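Local coordinates for protein AlyGC (Glaciecola chathamensis, PDB 5GKD) that probably cleaves alginate by beta-elimination, as a calcium-containing polysaccharide lyase of family 6 from a marine bacterium, at residues Gly221-Arg226 and Asn243-Glu248; Val265-Gln270 and Arg302-Asp307; Val291-Pro296 and Ser333-Asn338. All coordinates share one frame; numbering follows the deposited sequence.

Interaction 1: residues Gly221-Arg226 and Asn243-Glu248; sequences GKNSIR and NGNIVE
Asn245 OD1 accepts the backbone N-H of Asn223 at 2.9 Å, a nearly straight bond (166° at the hydrogen) in which a side chain supplies the acceptor just before the regular strand pairing begins. The setting is a parallel beta-helix of the pectate-lyase-like clan, and the two asparagines, side by side and pointing the same way on successive coils, recall the asparagine ladders of this clan, although the bond here joins a side-chain oxygen to a backbone N-H. One coil back the pattern recurs: Asn223 OD1 takes the backbone N-H of Thr199. In Asn245, chi1 of -57° sets CG beside the backbone N, anti to the carbonyl carbon. The two amide planes are 34° apart.

From this pair onward, strands 224-226 and 246-248 run parallel. Ile246 N donates to Asn223 O, Ile225 N reaches Ile246 O at 2.9 Å, and Glu248 N returns the bond to Ile225 O. Ile225 and Val247 share the buried face, where both touch Leu237 of strand 236-241.

Before the asparagines, Asn243 O is held by two donors: Lys222 N at 3.1 Å and, weakly, a water that also accepts from Lys222 NZ at 2.6 Å. The same ammonium makes a long, weak ion pair with Asp196.

On the opposite face from Ile225, Arg226 and Glu248 run alongside each other, Arg226 CB resting 3.9 Å from Glu248 CG. Their charged ends stop short of a salt bridge, with Glu248 OE1 at the edge of the guanidinium, 4.0 Å from Arg226 NE.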
loop_
_atom_site.group_PDB
_atom_site.type_symbol
_atom_site.label_atom_id
_atom_site.label_comp_id
_atom_site.label_asym_id
_atom_site.label_seq_id
_atom_site.Cartn_x
_atom_site.Cartn_y
_atom_site.Cartn_z
ATOM N N GLY A 221 32.934 -20.890 -6.669
ATOM C CA GLY A 221 33.848 -22.007 -6.530
ATOM C C GLY A 221 35.016 -21.749 -5.599
ATOM O O GLY A 221 35.519 -20.635 -5.498
ATOM N N LYS A 222 35.438 -22.817 -4.919
ATOM C CA LYS A 222 36.732 -22.887 -4.231
ATOM C C LYS A 222 36.877 -21.820 -3.148
ATOM O O LYS A 222 37.940 -21.222 -2.967
ATOM C CB LYS A 222 37.883 -22.820 -5.236
ATOM C CG LYS A 222 37.685 -23.776 -6.411
ATOM C CD LYS A 222 38.904 -24.639 -6.664
ATOM C CE LYS A 222 39.152 -24.866 -8.157
ATOM N NZ LYS A 222 37.965 -25.290 -8.929
ATOM N N ASN A 223 35.813 -21.595 -2.408
ATOM C CA ASN A 223 35.876 -20.712 -1.265
ATOM C C ASN A 223 36.174 -21.531 -0.024
ATOM O O ASN A 223 36.016 -22.745 -0.013
ATOM C CB ASN A 223 34.563 -19.944 -1.118
ATOM C CG ASN A 223 34.255 -19.107 -2.341
ATOM O OD1 ASN A 223 35.142 -18.442 -2.879
ATOM N ND2 ASN A 223 33.006 -19.158 -2.808
ATOM N N SER A 224 36.610 -20.851 1.027
ATOM C CA SER A 224 36.930 -21.491 2.299
ATOM C C SER A 224 36.147 -20.801 3.413
ATOM O O SER A 224 36.370 -19.621 3.704
ATOM C CB SER A 224 38.444 -21.454 2.549
ATOM O OG SER A 224 38.742 -21.712 3.902
ATOM N N ILE A 225 35.205 -21.524 4.006
ATOM C CA ILE A 225 34.327 -20.987 5.045
ATOM C C ILE A 225 34.637 -21.749 6.321
ATOM O O ILE A 225 34.273 -22.926 6.451
ATOM C CB ILE A 225 32.846 -21.107 4.659
ATOM C CG1 ILE A 225 32.611 -20.432 3.306
ATOM C CG2 ILE A 225 31.975 -20.473 5.721
ATOM C CD1 ILE A 225 31.355 -20.907 2.594
ATOM N N ARG A 226 35.321 -21.096 7.259
ATOM C CA ARG A 226 36.048 -21.794 8.306
ATOM C C ARG A 226 35.977 -21.033 9.599
ATOM O O ARG A 226 35.940 -19.793 9.613
ATOM C CB ARG A 226 37.513 -21.967 7.941
ATOM C CG ARG A 226 38.124 -20.569 7.818
ATOM C CD ARG A 226 39.464 -20.503 7.183
ATOM N NE ARG A 226 40.247 -21.677 7.457
ATOM C CZ ARG A 226 40.966 -21.829 8.543
ATOM N NH1 ARG A 226 41.007 -20.885 9.483
ATOM N NH2 ARG A 226 41.650 -22.927 8.719
ATOM N N ASN A 243 31.186 -25.180 -6.836
ATOM C CA ASN A 243 31.804 -26.461 -6.519
ATOM C C ASN A 243 33.154 -26.280 -5.849
ATOM O O ASN A 243 33.807 -25.247 -5.981
ATOM C CB ASN A 243 32.004 -27.286 -7.792
ATOM C CG ASN A 243 30.746 -27.410 -8.599
ATOM O OD1 ASN A 243 29.735 -27.898 -8.108
ATOM N ND2 ASN A 243 30.790 -26.951 -9.840
ATOM N N GLY A 244 33.573 -27.316 -5.132
ATOM C CA GLY A 244 34.937 -27.367 -4.644
ATOM C C GLY A 244 35.219 -26.508 -3.439
ATOM O O GLY A 244 36.338 -26.021 -3.290
ATOM N N ASN A 245 34.240 -26.333 -2.563
ATOM C CA ASN A 245 34.345 -25.478 -1.394
ATOM C C ASN A 245 34.697 -26.289 -0.157
ATOM O O ASN A 245 34.376 -27.473 -0.053
ATOM C CB ASN A 245 33.030 -24.739 -1.179
ATOM C CG ASN A 245 32.645 -23.932 -2.397
ATOM O OD1 ASN A 245 33.192 -22.853 -2.625
ATOM N ND2 ASN A 245 31.750 -24.474 -3.214
ATOM N N ILE A 246 35.338 -25.640 0.796
ATOM C CA ILE A 246 35.695 -26.279 2.050
ATOM C C ILE A 246 34.963 -25.563 3.168
ATOM O O ILE A 246 35.112 -24.349 3.333
ATOM C CB ILE A 246 37.211 -26.283 2.285
ATOM C CG1 ILE A 246 37.912 -26.921 1.086
ATOM C CG2 ILE A 246 37.533 -27.051 3.561
ATOM C CD1 ILE A 246 39.399 -27.212 1.295
ATOM N N VAL A 247 34.174 -26.321 3.928
ATOM C CA VAL A 247 33.433 -25.855 5.091
ATOM C C VAL A 247 34.040 -26.591 6.283
ATOM O O VAL A 247 33.875 -27.817 6.411
ATOM C CB VAL A 247 31.932 -26.155 4.965
ATOM C CG1 VAL A 247 31.201 -25.852 6.253
ATOM C CG2 VAL A 247 31.320 -25.430 3.782
ATOM N N GLU A 248 34.732 -25.863 7.157
ATOM C CA GLU A 248 35.623 -26.512 8.105
ATOM C C GLU A 248 35.751 -25.715 9.403
ATOM O O GLU A 248 35.712 -24.488 9.396
ATOM C CB GLU A 248 36.951 -26.749 7.385
ATOM C CG GLU A 248 38.088 -25.831 7.652
ATOM C CD GLU A 248 39.321 -26.261 6.880
ATOM O OE1 GLU A 248 39.835 -25.458 6.078
ATOM O OE2 GLU A 248 39.743 -27.418 7.045
HETATM O O HOH W 1 35.493 -25.818 -8.395
#

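Interaction 2: residues Val265-Gln270 and Arg302-Asp307; sequences VINRDQ and RYHQVD. With CO3 (carbonate ion), chain J.
The carbonate pocket reaches this contact through Tyr303, whose ring meets Ile266 at its edge, Ile266 CD1 lying 4.3 Å from Tyr303 CD1. The phenol points into the pocket and Tyr303 OH donates to carbonate O2 at 2.5 Å, while Arg240 and Arg264 bond the same ion. Carbonate probably comes from the crystallisation liquor, but it marks a polar site beside the calcium region. Arg240 and Arg332 both make cation-pi contacts with the Tyr303 ring, and Arg240 also donates to Arg302 O.

Away from the carbonate the two loops are joined by backbone. Asn267 N donates to His304 O at 3.2 Å, arriving from above the carbonyl plane, and Ile266 CG2 packs 3.3 Å from that same oxygen. Here two coils of the parallel beta-helix lie against each other through the loops that follow strands 263-265 and 289-292, so irregular chain continues the stacking of the strands. Val306 CG2 packs against the backbone of the first loop, 3.5 Å from Val265 O and close to Ile266 CA.

Asn267 crosses His304 at a slant, amide and imidazole planes 50° apart, with Asn267 OD1 3.3 Å from His304 CB. A water in the imidazole plane lies 2.6 Å from His304 ND1 and also within bonding distance of Asn267 OD1; the other end of the amide, Asn267 ND2, bonds Arg240 O.

Farther along, Asp307 O accepts Asp269 N at 3.0 Å, almost straight down the carbonyl, and a second water donates to both Asp307 O and Asn267 O while accepting from Gln270 N. Arg268 and Asp307 run alongside each other here without a salt bridge, and Asp307 OD1 accepts from Asn338 ND2.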
loop_
_atom_site.group_PDB
_atom_site.type_symbol
_atom_site.label_atom_id
_atom_site.label_comp_id
_atom_site.label_asym_id
_atom_site.label_seq_id
_atom_site.Cartn_x
_atom_site.Cartn_y
_atom_site.Cartn_z
ATOM N N VAL A 265 24.367 -29.290 1.876
ATOM C CA VAL A 265 25.306 -29.673 0.837
ATOM C C VAL A 265 24.548 -29.832 -0.469
ATOM O O VAL A 265 23.584 -30.598 -0.543
ATOM C CB VAL A 265 26.034 -30.977 1.200
ATOM C CG1 VAL A 265 27.051 -31.316 0.131
ATOM C CG2 VAL A 265 26.696 -30.833 2.549
ATOM N N ILE A 266 25.006 -29.162 -1.495
ATOM C CA ILE A 266 24.500 -29.232 -2.851
ATOM C C ILE A 266 25.731 -29.096 -3.715
ATOM O O ILE A 266 26.688 -28.639 -3.254
ATOM C CB ILE A 266 23.515 -28.097 -3.198
ATOM C CG1 ILE A 266 22.466 -27.915 -2.116
ATOM C CG2 ILE A 266 22.902 -28.328 -4.565
ATOM C CD1 ILE A 266 21.766 -26.602 -2.126
ATOM N N ASN A 267 25.684 -29.496 -4.963
ATOM C CA ASN A 267 26.782 -29.393 -5.905
ATOM C C ASN A 267 27.964 -30.364 -5.722
ATOM O O ASN A 267 27.867 -31.298 -5.008
ATOM C CB ASN A 267 27.187 -27.934 -6.138
ATOM C CG ASN A 267 26.012 -26.969 -6.024
ATOM O OD1 ASN A 267 25.177 -26.926 -6.855
ATOM N ND2 ASN A 267 25.934 -26.292 -4.961
ATOM N N ARG A 268 29.055 -30.113 -6.410
ATOM C CA ARG A 268 30.190 -30.995 -6.428
ATOM C C ARG A 268 31.405 -30.676 -5.642
ATOM O O ARG A 268 31.668 -29.586 -5.351
ATOM C CB ARG A 268 30.655 -31.215 -7.860
ATOM C CG ARG A 268 29.583 -31.088 -8.905
ATOM C CD ARG A 268 29.898 -31.839 -10.178
ATOM N NE ARG A 268 31.122 -31.402 -10.792
ATOM C CZ ARG A 268 31.231 -30.338 -11.565
ATOM N NH1 ARG A 268 30.187 -29.596 -11.837
ATOM N NH2 ARG A 268 32.383 -30.026 -12.074
ATOM N N ASP A 269 32.154 -31.717 -5.347
ATOM C CA ASP A 269 33.415 -31.650 -4.670
ATOM C C ASP A 269 33.438 -30.847 -3.384
ATOM O O ASP A 269 34.376 -30.198 -3.100
ATOM C CB ASP A 269 34.502 -31.139 -5.631
ATOM C CG ASP A 269 34.562 -31.907 -6.938
ATOM O OD1 ASP A 269 34.496 -33.114 -6.968
ATOM O OD2 ASP A 269 34.692 -31.291 -7.971
ATOM N N GLN A 270 32.387 -30.910 -2.617
ATOM C CA GLN A 270 32.382 -30.169 -1.360
ATOM C C GLN A 270 33.092 -30.966 -0.267
ATOM O O GLN A 270 33.018 -32.197 -0.231
ATOM C CB GLN A 270 30.951 -29.843 -0.939
ATOM C CG GLN A 270 30.028 -29.344 -2.075
ATOM C CD GLN A 270 30.401 -27.965 -2.650
ATOM O OE1 GLN A 270 31.515 -27.464 -2.472
ATOM N NE2 GLN A 270 29.449 -27.354 -3.347
ATOM N N ARG A 302 19.123 -23.596 -10.373
ATOM C CA ARG A 302 18.271 -24.568 -9.718
ATOM C C ARG A 302 19.011 -25.404 -8.669
ATOM O O ARG A 302 19.370 -24.895 -7.655
ATOM C CB ARG A 302 17.594 -25.457 -10.733
ATOM C CG ARG A 302 16.144 -25.157 -10.999
ATOM C CD ARG A 302 15.411 -24.557 -9.822
ATOM N NE ARG A 302 14.385 -25.403 -9.277
ATOM C CZ ARG A 302 13.567 -25.029 -8.328
ATOM N NH1 ARG A 302 13.645 -23.826 -7.835
ATOM N NH2 ARG A 302 12.665 -25.853 -7.886
ATOM N N TYR A 303 19.228 -26.678 -8.918
ATOM C CA TYR A 303 19.897 -27.522 -7.946
ATOM C C TYR A 303 20.772 -28.569 -8.623
ATOM O O TYR A 303 20.285 -29.357 -9.345
ATOM C CB TYR A 303 18.880 -28.178 -7.000
ATOM C CG TYR A 303 18.044 -27.251 -6.147
ATOM C CD1 TYR A 303 18.507 -26.811 -4.924
ATOM C CD2 TYR A 303 16.813 -26.819 -6.556
ATOM C CE1 TYR A 303 17.762 -26.019 -4.143
ATOM C CE2 TYR A 303 16.059 -25.999 -5.775
ATOM C CZ TYR A 303 16.541 -25.587 -4.580
ATOM O OH TYR A 303 15.798 -24.780 -3.817
ATOM N N HIS A 304 22.065 -28.546 -8.386
ATOM C CA HIS A 304 22.962 -29.494 -9.003
ATOM C C HIS A 304 23.213 -30.697 -8.112
ATOM O O HIS A 304 23.403 -30.555 -6.933
ATOM C CB HIS A 304 24.245 -28.828 -9.448
ATOM C CG HIS A 304 24.034 -27.715 -10.405
ATOM N ND1 HIS A 304 23.490 -26.520 -10.034
ATOM C CD2 HIS A 304 24.292 -27.614 -11.725
ATOM C CE1 HIS A 304 23.417 -25.733 -11.073
ATOM N NE2 HIS A 304 23.885 -26.373 -12.114
ATOM N N GLN A 305 23.193 -31.875 -8.712
ATOM C CA GLN A 305 23.331 -33.135 -7.996
ATOM C C GLN A 305 24.571 -33.140 -7.111
ATOM O O GLN A 305 25.641 -32.681 -7.513
ATOM C CB GLN A 305 23.401 -34.271 -9.016
ATOM C CG GLN A 305 23.656 -35.669 -8.443
ATOM C CD GLN A 305 23.761 -36.717 -9.536
ATOM O OE1 GLN A 305 24.465 -36.521 -10.524
ATOM N NE2 GLN A 305 23.049 -37.831 -9.369
ATOM N N VAL A 306 24.419 -33.650 -5.893
ATOM C CA VAL A 306 25.576 -33.827 -5.025
ATOM C C VAL A 306 26.460 -34.935 -5.583
ATOM O O VAL A 306 26.011 -36.064 -5.810
ATOM C CB VAL A 306 25.140 -34.135 -3.586
ATOM C CG1 VAL A 306 26.331 -34.572 -2.774
ATOM C CG2 VAL A 306 24.537 -32.916 -2.967
ATOM N N ASP A 307 27.729 -34.614 -5.795
ATOM C CA ASP A 307 28.682 -35.482 -6.473
ATOM C C ASP A 307 30.018 -35.295 -5.781
ATOM O O ASP A 307 30.529 -34.174 -5.732
ATOM C CB ASP A 307 28.770 -35.108 -7.957
ATOM C CG ASP A 307 29.646 -36.039 -8.767
ATOM O OD1 ASP A 307 30.266 -36.960 -8.204
ATOM O OD2 ASP A 307 29.703 -35.833 -10.002
HETATM C C CO3 J . 17.358 -22.111 -1.948
HETATM O O1 CO3 J . 18.072 -21.986 -0.865
HETATM O O2 CO3 J . 16.785 -23.274 -2.037
HETATM O O3 CO3 J . 17.275 -21.116 -2.867
HETATM O O HOH W 2 29.790 -32.372 -3.187
HETATM O O HOH W 3 22.773 -25.638 -7.644
#

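Interaction 3: residues Val291-Pro296 and Ser333-Asn338; sequences VMNGVP and SAAPIN
Gly294 N donates to Ala334 O at 2.9 Å and Gly294 O accepts Ala334 N at 3.0 Å, a two-way exchange that makes the pair an antiparallel bridge. Ser333 and Ala334 both face Gly294, forming a classic beta bulge where the end of strand 289-292 and its following loop meet the loop before strand 339-347.

The tight side lies around Asn293. Its OD1 sits 3.1 Å from Ala335 CA and also touches Pro336 CD, while its ND2 bonds Arg332 O and Asp359 OD2. A water donates to both Met292 O and Ala334 O, the latter already holding Gly294 N. Beyond it, Val291 CG1 packs 3.9 Å from Pro336 CG, apolar against apolar. An alanine in place of Asn293 would probably leave Arg332 O and Asp359 OD2 without this donor and open a gap beside Ala335 and Pro336.

The other side is more exposed and rests on few atoms. Pro296 and Ser333 meet there through Pro296 CG and Ser333 OG at 3.3 Å, and Ala334 CB rests more distantly on Pro296 CD.

With backbone bonds between Gly294 and Ala334 and the Asn293 amide anchored outside the two segments, the join does not depend on apolar burial alone.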
loop_
_atom_site.group_PDB
_atom_site.type_symbol
_atom_site.label_atom_id
_atom_site.label_comp_id
_atom_site.label_asym_id
_atom_site.label_seq_id
_atom_site.Cartn_x
_atom_site.Cartn_y
_atom_site.Cartn_z
ATOM N N VAL A 291 21.909 -33.198 2.829
ATOM C CA VAL A 291 22.490 -33.525 1.539
ATOM C C VAL A 291 21.335 -33.604 0.550
ATOM O O VAL A 291 20.504 -34.518 0.620
ATOM C CB VAL A 291 23.296 -34.829 1.569
ATOM C CG1 VAL A 291 24.047 -35.006 0.259
ATOM C CG2 VAL A 291 24.280 -34.823 2.735
ATOM N N MET A 292 21.273 -32.645 -0.362
ATOM C CA MET A 292 20.105 -32.487 -1.214
ATOM C C MET A 292 20.145 -33.399 -2.436
ATOM O O MET A 292 21.208 -33.810 -2.909
ATOM C CB MET A 292 19.973 -31.040 -1.681
ATOM C CG MET A 292 19.244 -30.137 -0.710
ATOM S SD MET A 292 18.729 -28.575 -1.461
ATOM C CE MET A 292 17.438 -29.134 -2.580
ATOM N N ASN A 293 18.956 -33.715 -2.933
ATOM C CA ASN A 293 18.785 -34.156 -4.308
ATOM C C ASN A 293 18.909 -32.965 -5.240
ATOM O O ASN A 293 18.567 -31.843 -4.875
ATOM C CB ASN A 293 17.414 -34.809 -4.501
ATOM C CG ASN A 293 17.495 -36.325 -4.558
ATOM O OD1 ASN A 293 18.375 -36.917 -3.960
ATOM N ND2 ASN A 293 16.607 -36.945 -5.324
ATOM N N GLY A 294 19.402 -33.218 -6.454
ATOM C CA GLY A 294 19.492 -32.220 -7.491
ATOM C C GLY A 294 18.587 -32.537 -8.675
ATOM O O GLY A 294 17.843 -33.508 -8.688
ATOM N N VAL A 295 18.650 -31.668 -9.669
ATOM C CA VAL A 295 17.879 -31.802 -10.901
ATOM C C VAL A 295 18.817 -32.317 -11.990
ATOM O O VAL A 295 19.891 -31.732 -12.183
ATOM C CB VAL A 295 17.252 -30.462 -11.330
ATOM C CG1 VAL A 295 16.373 -30.650 -12.574
ATOM C CG2 VAL A 295 16.471 -29.811 -10.208
ATOM N N PRO A 296 18.467 -33.390 -12.706
ATOM C CA PRO A 296 19.278 -33.783 -13.867
ATOM C C PRO A 296 19.342 -32.644 -14.869
ATOM O O PRO A 296 18.335 -31.991 -15.144
ATOM C CB PRO A 296 18.529 -34.991 -14.443
ATOM C CG PRO A 296 17.526 -35.389 -13.400
ATOM C CD PRO A 296 17.228 -34.175 -12.602
ATOM N N SER A 333 15.339 -35.254 -8.962
ATOM C CA SER A 333 15.355 -36.708 -9.007
ATOM C C SER A 333 16.760 -37.288 -9.023
ATOM O O SER A 333 16.909 -38.510 -9.083
ATOM C CB SER A 333 14.585 -37.199 -10.238
ATOM O OG SER A 333 15.213 -36.740 -11.421
ATOM N N ALA A 334 17.787 -36.453 -8.984
ATOM C CA ALA A 334 19.178 -36.895 -9.052
ATOM C C ALA A 334 19.708 -37.022 -7.627
ATOM O O ALA A 334 20.014 -36.017 -6.980
ATOM C CB ALA A 334 20.018 -35.920 -9.878
ATOM N N ALA A 335 19.823 -38.266 -7.146
ATOM C CA ALA A 335 20.284 -38.559 -5.796
ATOM C C ALA A 335 21.800 -38.420 -5.694
ATOM O O ALA A 335 22.502 -38.416 -6.705
ATOM C CB ALA A 335 19.843 -39.965 -5.392
ATOM N N PRO A 336 22.330 -38.294 -4.479
ATOM C CA PRO A 336 23.775 -38.055 -4.324
ATOM C C PRO A 336 24.627 -39.224 -4.816
ATOM O O PRO A 336 24.292 -40.394 -4.600
ATOM C CB PRO A 336 23.936 -37.856 -2.814
ATOM C CG PRO A 336 22.596 -37.502 -2.313
ATOM C CD PRO A 336 21.615 -38.207 -3.198
ATOM N N ILE A 337 25.759 -38.904 -5.456
ATOM C CA ILE A 337 26.648 -39.934 -5.987
ATOM C C ILE A 337 28.096 -39.688 -5.575
ATOM O O ILE A 337 28.482 -38.596 -5.154
ATOM C CB ILE A 337 26.560 -40.054 -7.525
ATOM C CG1 ILE A 337 26.739 -38.691 -8.194
ATOM C CG2 ILE A 337 25.240 -40.673 -7.922
ATOM C CD1 ILE A 337 26.918 -38.759 -9.723
ATOM N N ASN A 338 28.891 -40.759 -5.674
ATOM C CA ASN A 338 30.341 -40.732 -5.444
ATOM C C ASN A 338 30.744 -40.021 -4.156
ATOM O O ASN A 338 31.820 -39.434 -4.082
ATOM C CB ASN A 338 31.071 -40.089 -6.620
ATOM C CG ASN A 338 30.713 -40.727 -7.931
ATOM O OD1 ASN A 338 30.699 -41.944 -8.058
ATOM N ND2 ASN A 338 30.400 -39.904 -8.914
HETATM O O HOH W 4 22.182 -35.192 -5.038
#

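In the fold
Interaction 1 closes before the other two begin, and the segments of those two alternate along the chain; each contact mixes buried with more exposed residues. Interaction 1 joins strand starts and the turns before them through parallel backbone bonds and one side-chain amide acceptor. Interactions 2 and 3 lie mostly in loops, where a single bridge each stands against the run of three in interaction 1, and only interaction 2 contributes directly to the carbonate pocket. Asn243 OD1 and Arg268 N connect interaction 1 to interaction 2. Interactions 2 and 3, with centres about 7 Å apart, are tied by Tyr303 O with Val295 N and by Gln305 NE2 with Ala335 O. Interactions 1 and 3 do not touch.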